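Local structure of nicotinate-nucleotide--dimethylbenzimidazole phosphoribosyltransferase (Thermus thermophilus HB8, 1WX1) at residues A[7-12]-A[29-34]; A[112-117]-A[144-149]; A[167-172]-A[202-207]; A[239-244]-A[263-268]. The protein probably catalyses the transfer of phosphoribose from nicotinate mononucleotide to 5,6-dimethylbenzimidazole, giving alpha-ribazole 5'-phosphate for cobalamin biosynthesis. All coordinates share one frame; numbering follows the deposited sequence.

Interaction 1 of 4, residues A[7-12]-A[29-34]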
loop_
_atom_site.group_PDB
_atom_site.type_symbol
_atom_site.label_atom_id
_atom_site.label_comp_id
_atom_site.label_asym_id
_atom_site.label_seq_id
_atom_site.Cartn_x
_atom_site.Cartn_y
_atom_site.Cartn_z
ATOM N N ALA A 7 24.593 3.550 7.122
ATOM C CA ALA A 7 25.620 3.127 6.173
ATOM C C ALA A 7 25.729 1.603 6.107
ATOM O O ALA A 7 25.811 1.022 5.026
ATOM C CB ALA A 7 26.964 3.727 6.564
ATOM N N GLN A 8 25.735 0.965 7.273
ATOM C CA GLN A 8 25.837 -0.488 7.361
ATOM C C GLN A 8 24.623 -1.159 6.732
ATOM O O GLN A 8 24.745 -2.190 6.073
ATOM C CB GLN A 8 25.960 -0.917 8.822
ATOM C CG GLN A 8 27.209 -0.399 9.518
ATOM N N ALA A 9 23.450 -0.575 6.951
ATOM C CA ALA A 9 22.213 -1.115 6.399
ATOM C C ALA A 9 22.242 -0.984 4.882
ATOM O O ALA A 9 21.785 -1.869 4.160
ATOM C CB ALA A 9 21.012 -0.363 6.973
ATOM N N ARG A 10 22.790 0.127 4.402
ATOM C CA ARG A 10 22.876 0.368 2.970
ATOM C C ARG A 10 23.744 -0.712 2.323
ATOM O O ARG A 10 23.471 -1.155 1.208
ATOM C CB ARG A 10 23.461 1.759 2.719
ATOM C CG ARG A 10 23.243 2.292 1.320
ATOM C CD ARG A 10 23.895 3.658 1.167
ATOM N NE ARG A 10 23.308 4.657 2.052
ATOM C CZ ARG A 10 24.012 5.552 2.739
ATOM N NH1 ARG A 10 25.336 5.571 2.645
ATOM N NH2 ARG A 10 23.395 6.427 3.521
ATOM N N LEU A 11 24.783 -1.144 3.034
ATOM C CA LEU A 11 25.672 -2.192 2.527
ATOM C C LEU A 11 24.969 -3.547 2.488
ATOM O O LEU A 11 25.069 -4.280 1.501
ATOM C CB LEU A 11 26.914 -2.325 3.407
ATOM C CG LEU A 11 27.929 -1.190 3.484
ATOM C CD1 LEU A 11 29.132 -1.664 4.295
ATOM C CD2 LEU A 11 28.365 -0.785 2.085
ATOM N N ARG A 12 24.271 -3.889 3.568
ATOM C CA ARG A 12 23.571 -5.168 3.619
ATOM C C ARG A 12 22.514 -5.247 2.521
ATOM O O ARG A 12 22.358 -6.281 1.868
ATOM C CB ARG A 12 22.912 -5.379 4.990
ATOM C CG ARG A 12 22.224 -6.731 5.102
ATOM C CD ARG A 12 21.575 -6.985 6.462
ATOM N NE ARG A 12 20.920 -8.294 6.473
ATOM C CZ ARG A 12 21.567 -9.456 6.524
ATOM N NH1 ARG A 12 22.894 -9.479 6.582
ATOM N NH2 ARG A 12 20.892 -10.599 6.486
ATOM N N VAL A 29 12.968 3.153 2.596
ATOM C CA VAL A 29 12.187 3.118 3.824
ATOM C C VAL A 29 12.894 2.227 4.847
ATOM O O VAL A 29 13.069 2.607 6.005
ATOM C CB VAL A 29 10.765 2.561 3.557
ATOM C CG1 VAL A 29 10.003 2.423 4.872
ATOM C CG2 VAL A 29 10.009 3.492 2.604
ATOM N N ALA A 30 13.303 1.041 4.408
ATOM C CA ALA A 30 13.996 0.094 5.282
ATOM C C ALA A 30 15.250 0.719 5.889
ATOM O O ALA A 30 15.510 0.595 7.088
ATOM C CB ALA A 30 14.373 -1.168 4.495
ATOM N N LEU A 31 16.037 1.391 5.053
ATOM C CA LEU A 31 17.267 2.021 5.522
ATOM C C LEU A 31 16.990 3.093 6.565
ATOM O O LEU A 31 17.718 3.221 7.547
ATOM C CB LEU A 31 18.025 2.633 4.349
ATOM C CG LEU A 31 18.433 1.657 3.244
ATOM C CD1 LEU A 31 19.125 2.424 2.117
ATOM C CD2 LEU A 31 19.358 0.591 3.818
ATOM N N ARG A 32 15.938 3.874 6.352
ATOM C CA ARG A 32 15.604 4.921 7.307
ATOM C C ARG A 32 15.171 4.296 8.629
ATOM O O ARG A 32 15.568 4.755 9.699
ATOM C CB ARG A 32 14.495 5.820 6.750
ATOM C CG ARG A 32 14.903 6.615 5.517
ATOM C CD ARG A 32 13.798 7.586 5.098
ATOM N NE ARG A 32 13.504 8.536 6.165
ATOM C CZ ARG A 32 12.341 9.165 6.313
ATOM N NH1 ARG A 32 11.348 8.948 5.455
ATOM N NH2 ARG A 32 12.170 10.004 7.327
ATOM N N LEU A 33 14.366 3.241 8.554
ATOM C CA LEU A 33 13.906 2.555 9.756
ATOM C C LEU A 33 15.094 2.005 10.543
ATOM O O LEU A 33 15.149 2.122 11.772
ATOM C CB LEU A 33 12.946 1.422 9.378
ATOM C CG LEU A 33 11.611 1.910 8.802
ATOM C CD1 LEU A 33 10.785 0.731 8.301
ATOM C CD2 LEU A 33 10.854 2.689 9.888
ATOM N N ALA A 34 16.047 1.404 9.837
ATOM C CA ALA A 34 17.232 0.856 10.491
ATOM C C ALA A 34 17.997 1.955 11.217
ATOM O O ALA A 34 18.406 1.783 12.364
ATOM C CB ALA A 34 18.140 0.181 9.459
#
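L31 reaches from helix 24-37 into the flank of helix 3-14, and its two methyl groups make its contacts there. Its CB points at the other helix, and chi1 of -59° sets CG anti to the carbonyl carbon, which carries the branch across the groove. From there CD2 goes deepest: it rests 3.5 Å from the backbone C of A9 and 3.7 Å from A9 CB, and it also comes within 3.5 Å of the backbone N of R10. CD1 lies 4.2 Å from CG of R10, where the arginine crosses the leucine at about a right angle before its chain bends and brings the guanidinium over A7 of its own helix. Alanine suits position 9, since a single methyl lets its CA come within 5.9 Å of L31 CA. A second pair is formed one turn on, where A34 CB meets A9 CB, methyl to methyl, at 3.8 Å. The two segments run roughly antiparallel, at 144°, with their axes 9.0 Å apart. L31 also packs on F6 and M13 of helix 3-14. Elsewhere on helix 24-37, V29 and L33 pack on helix 306-321 and on F273 of strand 272-274, so this helix lies between helix 3-14 and the body of the domain.

Interaction 2 of 4, residues A[112-117]-A[144-149]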
loop_
_atom_site.group_PDB
_atom_site.type_symbol
_atom_site.label_atom_id
_atom_site.label_comp_id
_atom_site.label_asym_id
_atom_site.label_seq_id
_atom_site.Cartn_x
_atom_site.Cartn_y
_atom_site.Cartn_z
ATOM N N GLY A 112 -10.583 4.628 25.494
ATOM C CA GLY A 112 -9.874 5.012 24.285
ATOM C C GLY A 112 -9.938 6.503 24.002
ATOM O O GLY A 112 -9.498 6.964 22.946
ATOM N N LEU A 113 -10.468 7.264 24.953
ATOM C CA LEU A 113 -10.600 8.706 24.789
ATOM C C LEU A 113 -9.880 9.508 25.860
ATOM O O LEU A 113 -10.008 9.223 27.052
ATOM C CB LEU A 113 -12.081 9.096 24.800
ATOM C CG LEU A 113 -12.410 10.591 24.835
ATOM C CD1 LEU A 113 -12.072 11.240 23.485
ATOM C CD2 LEU A 113 -13.894 10.760 25.145
ATOM N N LEU A 114 -9.130 10.518 25.427
ATOM C CA LEU A 114 -8.432 11.398 26.348
ATOM C C LEU A 114 -9.205 12.713 26.277
ATOM O O LEU A 114 -9.221 13.380 25.238
ATOM C CB LEU A 114 -6.983 11.620 25.897
ATOM C CG LEU A 114 -5.952 11.881 26.997
ATOM C CD1 LEU A 114 -4.910 10.780 26.936
ATOM C CD2 LEU A 114 -5.278 13.222 26.823
ATOM N N LYS A 115 -9.853 13.081 27.375
ATOM C CA LYS A 115 -10.634 14.314 27.401
ATOM C C LYS A 115 -9.805 15.479 27.914
ATOM O O LYS A 115 -9.544 15.589 29.109
ATOM C CB LYS A 115 -11.894 14.116 28.255
ATOM C CG LYS A 115 -12.776 12.989 27.722
ATOM C CD LYS A 115 -14.237 13.114 28.128
ATOM C CE LYS A 115 -14.448 13.026 29.619
ATOM N NZ LYS A 115 -15.909 13.038 29.939
ATOM N N ARG A 116 -9.379 16.340 26.991
ATOM C CA ARG A 116 -8.555 17.502 27.325
ATOM C C ARG A 116 -9.050 18.740 26.580
ATOM O O ARG A 116 -8.259 19.511 26.035
ATOM C CB ARG A 116 -7.099 17.222 26.943
ATOM C CG ARG A 116 -6.492 16.037 27.678
ATOM C CD ARG A 116 -6.160 16.385 29.126
ATOM N NE ARG A 116 -5.563 15.259 29.843
ATOM C CZ ARG A 116 -6.232 14.191 30.273
ATOM N NH1 ARG A 116 -7.541 14.082 30.068
ATOM N NH2 ARG A 116 -5.591 13.224 30.919
ATOM N N LYS A 117 -10.365 18.919 26.559
ATOM C CA LYS A 117 -10.977 20.045 25.864
ATOM C C LYS A 117 -10.397 21.369 26.355
ATOM O O LYS A 117 -10.519 21.710 27.530
ATOM C CB LYS A 117 -12.496 20.020 26.077
ATOM C CG LYS A 117 -13.282 20.823 25.054
ATOM C CD LYS A 117 -14.760 20.953 25.440
ATOM C CE LYS A 117 -15.456 19.600 25.584
ATOM N NZ LYS A 117 -15.583 18.860 24.293
ATOM N N ARG A 144 0.982 15.675 23.318
ATOM C CA ARG A 144 2.115 14.925 23.862
ATOM C C ARG A 144 1.607 13.835 24.811
ATOM O O ARG A 144 2.071 12.698 24.767
ATOM C CB ARG A 144 3.054 15.843 24.650
ATOM C CG ARG A 144 3.991 16.707 23.814
ATOM C CD ARG A 144 4.820 17.587 24.742
ATOM N NE ARG A 144 5.918 18.272 24.070
ATOM C CZ ARG A 144 7.053 17.689 23.690
ATOM N NH1 ARG A 144 7.251 16.395 23.910
ATOM N NH2 ARG A 144 7.998 18.407 23.102
ATOM N N GLU A 145 0.663 14.200 25.675
ATOM C CA GLU A 145 0.104 13.262 26.648
ATOM C C GLU A 145 -0.513 12.032 25.986
ATOM O O GLU A 145 -0.266 10.897 26.410
ATOM C CB GLU A 145 -0.963 13.953 27.508
ATOM C CG GLU A 145 -1.358 13.151 28.750
ATOM C CD GLU A 145 -2.516 13.769 29.521
ATOM O OE1 GLU A 145 -2.778 14.978 29.353
ATOM O OE2 GLU A 145 -3.160 13.043 30.307
ATOM N N ALA A 146 -1.323 12.259 24.957
ATOM C CA ALA A 146 -1.970 11.161 24.250
ATOM C C ALA A 146 -0.943 10.261 23.558
ATOM O O ALA A 146 -1.063 9.036 23.591
ATOM C CB ALA A 146 -2.972 11.708 23.235
ATOM N N ALA A 147 0.077 10.864 22.953
ATOM C CA ALA A 147 1.116 10.092 22.281
ATOM C C ALA A 147 1.903 9.258 23.295
ATOM O O ALA A 147 2.230 8.101 23.032
ATOM C CB ALA A 147 2.070 11.022 21.525
ATOM N N ARG A 148 2.202 9.848 24.449
ATOM C CA ARG A 148 2.958 9.141 25.475
ATOM C C ARG A 148 2.209 7.904 25.941
ATOM O O ARG A 148 2.812 6.850 26.187
ATOM C CB ARG A 148 3.252 10.053 26.673
ATOM C CG ARG A 148 3.953 9.350 27.844
ATOM C CD ARG A 148 5.177 8.529 27.402
ATOM N NE ARG A 148 6.144 9.320 26.646
ATOM C CZ ARG A 148 7.282 8.841 26.146
ATOM N NH1 ARG A 148 7.607 7.569 26.321
ATOM N NH2 ARG A 148 8.101 9.637 25.471
ATOM N N ARG A 149 0.892 8.017 26.074
ATOM C CA ARG A 149 0.137 6.837 26.485
ATOM C C ARG A 149 0.183 5.769 25.400
ATOM O O ARG A 149 0.271 4.588 25.696
ATOM C CB ARG A 149 -1.307 7.125 26.751
ATOM C CG ARG A 149 -2.022 5.847 27.175
ATOM C CD ARG A 149 -3.485 6.126 27.198
ATOM N NE ARG A 149 -4.314 4.965 27.464
ATOM C CZ ARG A 149 -5.629 4.969 27.262
ATOM N NH1 ARG A 149 -6.235 6.067 26.812
ATOM N NH2 ARG A 149 -6.340 3.872 27.460
#
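R116 NH2 gives the shortest polar bond of the contact, 2.5 Å to OE2 of E145, while R116 NE donates to the other oxygen, E145 OE1, at 2.8 Å. The guanidinium thus grips the carboxylate side-on with two nitrogens, one to each oxygen, both met on the syn side. The fit is not flat: the two planes stand 50° apart, and the N-H...O angles are bent, 140° at NH2 and 147° at NE. Bent at chi2, the arginine folds back so that NH1 meets the carbonyl O of K115 at 2.7 Å, from above the carbonyl plane, while NE and NH2 face E145. L114 lays CD2 over the centre of one guanidinium face, 3.6 Å above the plane, and the same methyl lies 3.9 Å from E145 CD. Its other methyl, CD1, reaches A146 CA at 4.0 Å, where a small alanine lets helix 133-152 pack close to strand 113-115, an outermost strand of the parallel sheet within the chain. With opposite charges paired and a leucine shielding one guanidinium face, the ion pair is probably stronger than one wholly in water, and E145 is likely to stay ionised.

Interaction 3 of 4, residues A[167-172]-A[202-207]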
loop_
_atom_site.group_PDB
_atom_site.type_symbol
_atom_site.label_atom_id
_atom_site.label_comp_id
_atom_site.label_asym_id
_atom_site.label_seq_id
_atom_site.Cartn_x
_atom_site.Cartn_y
_atom_site.Cartn_z
ATOM N N ASN A 167 -11.637 21.890 9.241
ATOM C CA ASN A 167 -10.207 21.943 9.510
ATOM C C ASN A 167 -9.287 22.022 8.288
ATOM O O ASN A 167 -8.101 22.305 8.431
ATOM C CB ASN A 167 -9.793 20.801 10.455
ATOM C CG ASN A 167 -9.699 19.457 9.772
ATOM O OD1 ASN A 167 -10.018 19.305 8.596
ATOM N ND2 ASN A 167 -9.249 18.459 10.524
ATOM N N THR A 168 -9.815 21.804 7.086
ATOM C CA THR A 168 -8.959 21.912 5.909
ATOM C C THR A 168 -8.679 23.395 5.648
ATOM O O THR A 168 -7.678 23.750 5.035
ATOM C CB THR A 168 -9.596 21.260 4.657
ATOM O OG1 THR A 168 -10.766 21.986 4.274
ATOM C CG2 THR A 168 -9.976 19.817 4.951
ATOM N N THR A 169 -9.561 24.267 6.128
ATOM C CA THR A 169 -9.347 25.693 5.955
ATOM C C THR A 169 -8.282 26.127 6.956
ATOM O O THR A 169 -7.358 26.863 6.608
ATOM C CB THR A 169 -10.651 26.496 6.174
ATOM O OG1 THR A 169 -11.595 26.141 5.160
ATOM C CG2 THR A 169 -10.384 27.993 6.083
ATOM N N ALA A 170 -8.402 25.659 8.197
ATOM C CA ALA A 170 -7.420 25.986 9.227
ATOM C C ALA A 170 -6.064 25.397 8.822
ATOM O O ALA A 170 -5.023 26.013 9.048
ATOM C CB ALA A 170 -7.853 25.414 10.583
ATOM N N ALA A 171 -6.084 24.205 8.229
ATOM C CA ALA A 171 -4.848 23.556 7.794
ATOM C C ALA A 171 -4.202 24.362 6.664
ATOM O O ALA A 171 -2.978 24.487 6.606
ATOM C CB ALA A 171 -5.134 22.134 7.330
ATOM N N ALA A 172 -5.028 24.904 5.772
ATOM C CA ALA A 172 -4.526 25.701 4.658
ATOM C C ALA A 172 -3.882 26.983 5.176
ATOM O O ALA A 172 -2.820 27.394 4.697
ATOM C CB ALA A 172 -5.661 26.034 3.693
ATOM N N ARG A 202 -10.409 30.619 0.384
ATOM C CA ARG A 202 -9.223 31.400 0.058
ATOM C C ARG A 202 -9.247 32.743 0.775
ATOM O O ARG A 202 -8.218 33.205 1.279
ATOM C CB ARG A 202 -9.121 31.650 -1.447
ATOM C CG ARG A 202 -9.009 30.394 -2.285
ATOM C CD ARG A 202 -9.238 30.728 -3.743
ATOM N NE ARG A 202 -9.370 29.541 -4.581
ATOM C CZ ARG A 202 -9.919 29.553 -5.791
ATOM N NH1 ARG A 202 -10.387 30.689 -6.291
ATOM N NH2 ARG A 202 -9.982 28.443 -6.512
ATOM N N GLN A 203 -10.418 33.384 0.802
ATOM C CA GLN A 203 -10.526 34.671 1.481
ATOM C C GLN A 203 -10.266 34.512 2.967
ATOM O O GLN A 203 -9.583 35.330 3.568
ATOM C CB GLN A 203 -11.886 35.318 1.255
ATOM C CG GLN A 203 -11.825 36.523 0.332
ATOM C CD GLN A 203 -12.606 37.708 0.844
ATOM O OE1 GLN A 203 -13.568 38.147 0.199
ATOM N NE2 GLN A 203 -12.214 38.228 2.000
ATOM N N ALA A 204 -10.787 33.439 3.547
ATOM C CA ALA A 204 -10.600 33.179 4.971
ATOM C C ALA A 204 -9.117 33.052 5.263
ATOM O O ALA A 204 -8.622 33.606 6.241
ATOM C CB ALA A 204 -11.334 31.895 5.383
ATOM N N VAL A 205 -8.410 32.339 4.390
ATOM C CA VAL A 205 -6.975 32.148 4.547
ATOM C C VAL A 205 -6.237 33.477 4.407
ATOM O O VAL A 205 -5.356 33.798 5.208
ATOM C CB VAL A 205 -6.420 31.148 3.494
ATOM C CG1 VAL A 205 -4.888 31.113 3.551
ATOM C CG2 VAL A 205 -6.982 29.762 3.758
ATOM N N ALA A 206 -6.599 34.253 3.391
ATOM C CA ALA A 206 -5.957 35.541 3.168
ATOM C C ALA A 206 -6.147 36.458 4.373
ATOM O O ALA A 206 -5.228 37.171 4.766
ATOM C CB ALA A 206 -6.521 36.200 1.904
ATOM N N ARG A 207 -7.339 36.435 4.962
ATOM C CA ARG A 207 -7.627 37.277 6.119
ATOM C C ARG A 207 -6.736 36.890 7.290
ATOM O O ARG A 207 -6.164 37.751 7.960
ATOM C CB ARG A 207 -9.095 37.132 6.534
ATOM C CG ARG A 207 -10.085 37.345 5.407
ATOM C CD ARG A 207 -10.730 38.712 5.439
ATOM N NE ARG A 207 -11.658 38.847 6.559
ATOM C CZ ARG A 207 -12.508 39.857 6.701
ATOM N NH1 ARG A 207 -12.551 40.821 5.791
ATOM N NH2 ARG A 207 -13.308 39.910 7.756
#
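Helices 167-179 and 195-210 pass each other at 42° between the N-to-C directions of these segments, with the axes 9.4 Å apart at closest approach and the CA atoms of A172 and V205 nearest, at 6.9 Å. V205 does most of the work from the second helix. Its CG2 branch lies anti to the carbonyl carbon, with CG1 anti to the backbone N (chi1 172°), and this turns CG2 across the interface to A172 CB at 4.0 Å. The same methyl sits 4.1 Å from the carbonyl oxygen of T169, one turn earlier, so a single valine branch bridges two successive turns of the facing helix. A valine is well chosen here, because its branch at CB puts a methyl against the facing helix without a long chain. Such packing of small and medium apolar side chains joins helix 167-179, which follows strand 157-163 of the parallel sheet in this alpha/beta enzyme, to helix 195-210 beside it. N167, near the start of helix 167-179, donates through ND2 to D162 and E229; A171 and A172 meanwhile touch F252 of helix 252-264. The second touching pair is T169 with A204. Chi1 of -65° places T169 CG2 anti to the backbone N, sending the methyl to the partner helix, where it meets A204 CB at 4.1 Å; OG1 takes the position anti to the carbonyl carbon. Threonine therefore offers a methyl to an apolar neighbour, and alanine accepts it with the least bulk. All four touching residues are buried. V205 also packs on P183 of helix 183-186, while A172 meets V186 of that same helix.

Interaction 4 of 4, residues A[239-244]-A[263-268]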
loop_
_atom_site.group_PDB
_atom_site.type_symbol
_atom_site.label_atom_id
_atom_site.label_comp_id
_atom_site.label_asym_id
_atom_site.label_seq_id
_atom_site.Cartn_x
_atom_site.Cartn_y
_atom_site.Cartn_z
ATOM N N GLU A 239 6.266 14.276 20.580
ATOM C CA GLU A 239 6.427 13.243 21.598
ATOM C C GLU A 239 6.948 11.951 20.968
ATOM O O GLU A 239 7.824 11.280 21.532
ATOM C CB GLU A 239 5.086 12.977 22.292
ATOM C CG GLU A 239 5.160 12.019 23.487
ATOM C CD GLU A 239 5.927 12.598 24.669
ATOM O OE1 GLU A 239 6.000 13.838 24.790
ATOM O OE2 GLU A 239 6.441 11.810 25.493
ATOM N N GLY A 240 6.398 11.597 19.808
ATOM C CA GLY A 240 6.843 10.395 19.120
ATOM C C GLY A 240 8.293 10.558 18.693
ATOM O O GLY A 240 9.090 9.624 18.778
ATOM N N TYR A 241 8.627 11.757 18.228
ATOM C CA TYR A 241 9.985 12.079 17.791
ATOM C C TYR A 241 10.982 11.856 18.930
ATOM O O TYR A 241 12.007 11.188 18.764
ATOM C CB TYR A 241 10.034 13.540 17.330
ATOM C CG TYR A 241 11.422 14.102 17.111
ATOM C CD1 TYR A 241 12.329 13.472 16.260
ATOM C CD2 TYR A 241 11.814 15.289 17.729
ATOM C CE1 TYR A 241 13.598 14.013 16.033
ATOM C CE2 TYR A 241 13.076 15.838 17.508
ATOM C CZ TYR A 241 13.960 15.197 16.659
ATOM O OH TYR A 241 15.202 15.747 16.432
ATOM N N GLU A 242 10.668 12.415 20.092
ATOM C CA GLU A 242 11.533 12.285 21.254
ATOM C C GLU A 242 11.623 10.847 21.763
ATOM O O GLU A 242 12.628 10.457 22.354
ATOM C CB GLU A 242 11.051 13.235 22.348
ATOM C CG GLU A 242 11.454 14.677 22.071
ATOM C CD GLU A 242 10.568 15.691 22.775
ATOM O OE1 GLU A 242 10.056 15.390 23.873
ATOM O OE2 GLU A 242 10.388 16.800 22.240
ATOM N N ALA A 243 10.582 10.058 21.513
ATOM C CA ALA A 243 10.569 8.659 21.925
ATOM C C ALA A 243 11.368 7.804 20.932
ATOM O O ALA A 243 11.549 6.604 21.146
ATOM C CB ALA A 243 9.131 8.147 22.015
ATOM N N GLY A 244 11.819 8.424 19.842
ATOM C CA GLY A 244 12.608 7.727 18.835
ATOM C C GLY A 244 11.844 6.793 17.909
ATOM O O GLY A 244 12.426 5.883 17.320
ATOM N N LYS A 263 8.752 22.842 12.454
ATOM C CA LYS A 263 9.229 24.201 12.674
ATOM C C LYS A 263 9.754 24.373 14.091
ATOM O O LYS A 263 10.658 25.166 14.331
ATOM C CB LYS A 263 8.110 25.213 12.408
ATOM C CG LYS A 263 7.709 25.282 10.949
ATOM C CD LYS A 263 8.926 25.540 10.073
ATOM C CE LYS A 263 8.582 25.445 8.597
ATOM N NZ LYS A 263 9.806 25.609 7.767
ATOM N N MET A 264 9.181 23.629 15.027
ATOM C CA MET A 264 9.604 23.698 16.421
ATOM C C MET A 264 10.807 22.782 16.668
ATOM O O MET A 264 11.610 23.035 17.565
ATOM C CB MET A 264 8.453 23.280 17.343
ATOM C CG MET A 264 7.267 24.235 17.355
ATOM S SD MET A 264 5.839 23.525 18.214
ATOM C CE MET A 264 6.379 23.638 19.898
ATOM N N ALA A 265 10.921 21.721 15.873
ATOM C CA ALA A 265 12.007 20.749 16.012
ATOM C C ALA A 265 12.499 20.292 14.642
ATOM O O ALA A 265 12.010 19.306 14.095
ATOM C CB ALA A 265 11.521 19.547 16.817
ATOM N N PRO A 266 13.494 21.000 14.079
ATOM C CA PRO A 266 14.088 20.713 12.768
ATOM C C PRO A 266 14.434 19.248 12.486
ATOM O O PRO A 266 14.197 18.751 11.382
ATOM C CB PRO A 266 15.327 21.607 12.755
ATOM C CG PRO A 266 14.888 22.781 13.557
ATOM C CD PRO A 266 14.186 22.128 14.726
ATOM N N GLY A 267 14.991 18.561 13.476
ATOM C CA GLY A 267 15.373 17.170 13.281
ATOM C C GLY A 267 14.238 16.160 13.185
ATOM O O GLY A 267 14.456 15.005 12.808
ATOM N N LEU A 268 13.025 16.592 13.503
ATOM C CA LEU A 268 11.866 15.710 13.478
ATOM C C LEU A 268 11.563 15.157 12.090
ATOM O O LEU A 268 11.001 14.068 11.949
ATOM C CB LEU A 268 10.651 16.462 14.028
ATOM C CG LEU A 268 9.319 15.718 14.111
ATOM C CD1 LEU A 268 8.584 16.165 15.371
ATOM C CD2 LEU A 268 8.495 15.992 12.855
HETATM O O HOH W 1 15.407 19.205 16.599
#
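The ring of Y241 has L268 CA over one face, 3.7 Å from the ring centroid and 18° off the normal, a CH-pi contact in which an aromatic side chain covers a turn of backbone. That turn is the short 3-10 segment beginning at P266, just beyond the end of helix 252-264, while the tyrosine comes from the last turns of helix 228-242, which closes in a Schellman motif at G244. The contact therefore ties together the C-terminal ends of two successive helices of the alpha/beta domain. CG of Y241 stands anti to the backbone N (chi1 168°), and this swings the ring out from its helix and over the turn. Two groups approach the ring obliquely, A265 CB at 4.1 Å from CE2 and the carbonyl O of G267 at 3.5 Å from CE1, and H271 makes an edge-to-face pair with it. At the root of the side chain, L268 CD1 packs 3.6 Å from Y241 CB; the leucine crosses the tyrosine at a slant and covers its apolar base. Tyrosine suits the place because its flat face can lie on the turn while its hydroxyl comes to the backbone of G267. Glycine suits position 267 equally well: a CB there would run into Y241 OH, which lies 3.4 Å from the carbonyl C of G267. A water accepts a hydrogen bond from the backbone N of G267 at 3.2 Å and reaches Y241 OH through a weak one of 3.5 Å.

The four contacts follow one another along the chain, each closing before the next opens. Interactions 2 and 4 touch directly: R144 and R148 of helix 133-152 form salt bridges to E239 of helix 228-242, so the helix packed on edge strand 113-115 is joined in turn to the helix carrying the tyrosine. Of the other three, interaction 4 comes closest to interaction 1, with about 6 Å between nearest atoms. Interactions 1 and 3 lie on opposite sides of the chain's centre, their own centres 40 Å apart. Interactions 3 and 4 involve helices that follow or precede strands of the parallel sheet, whereas interaction 1 lies farther out, about 24 Å from the chain's centre. All are away from the predicted catalytic residue E304.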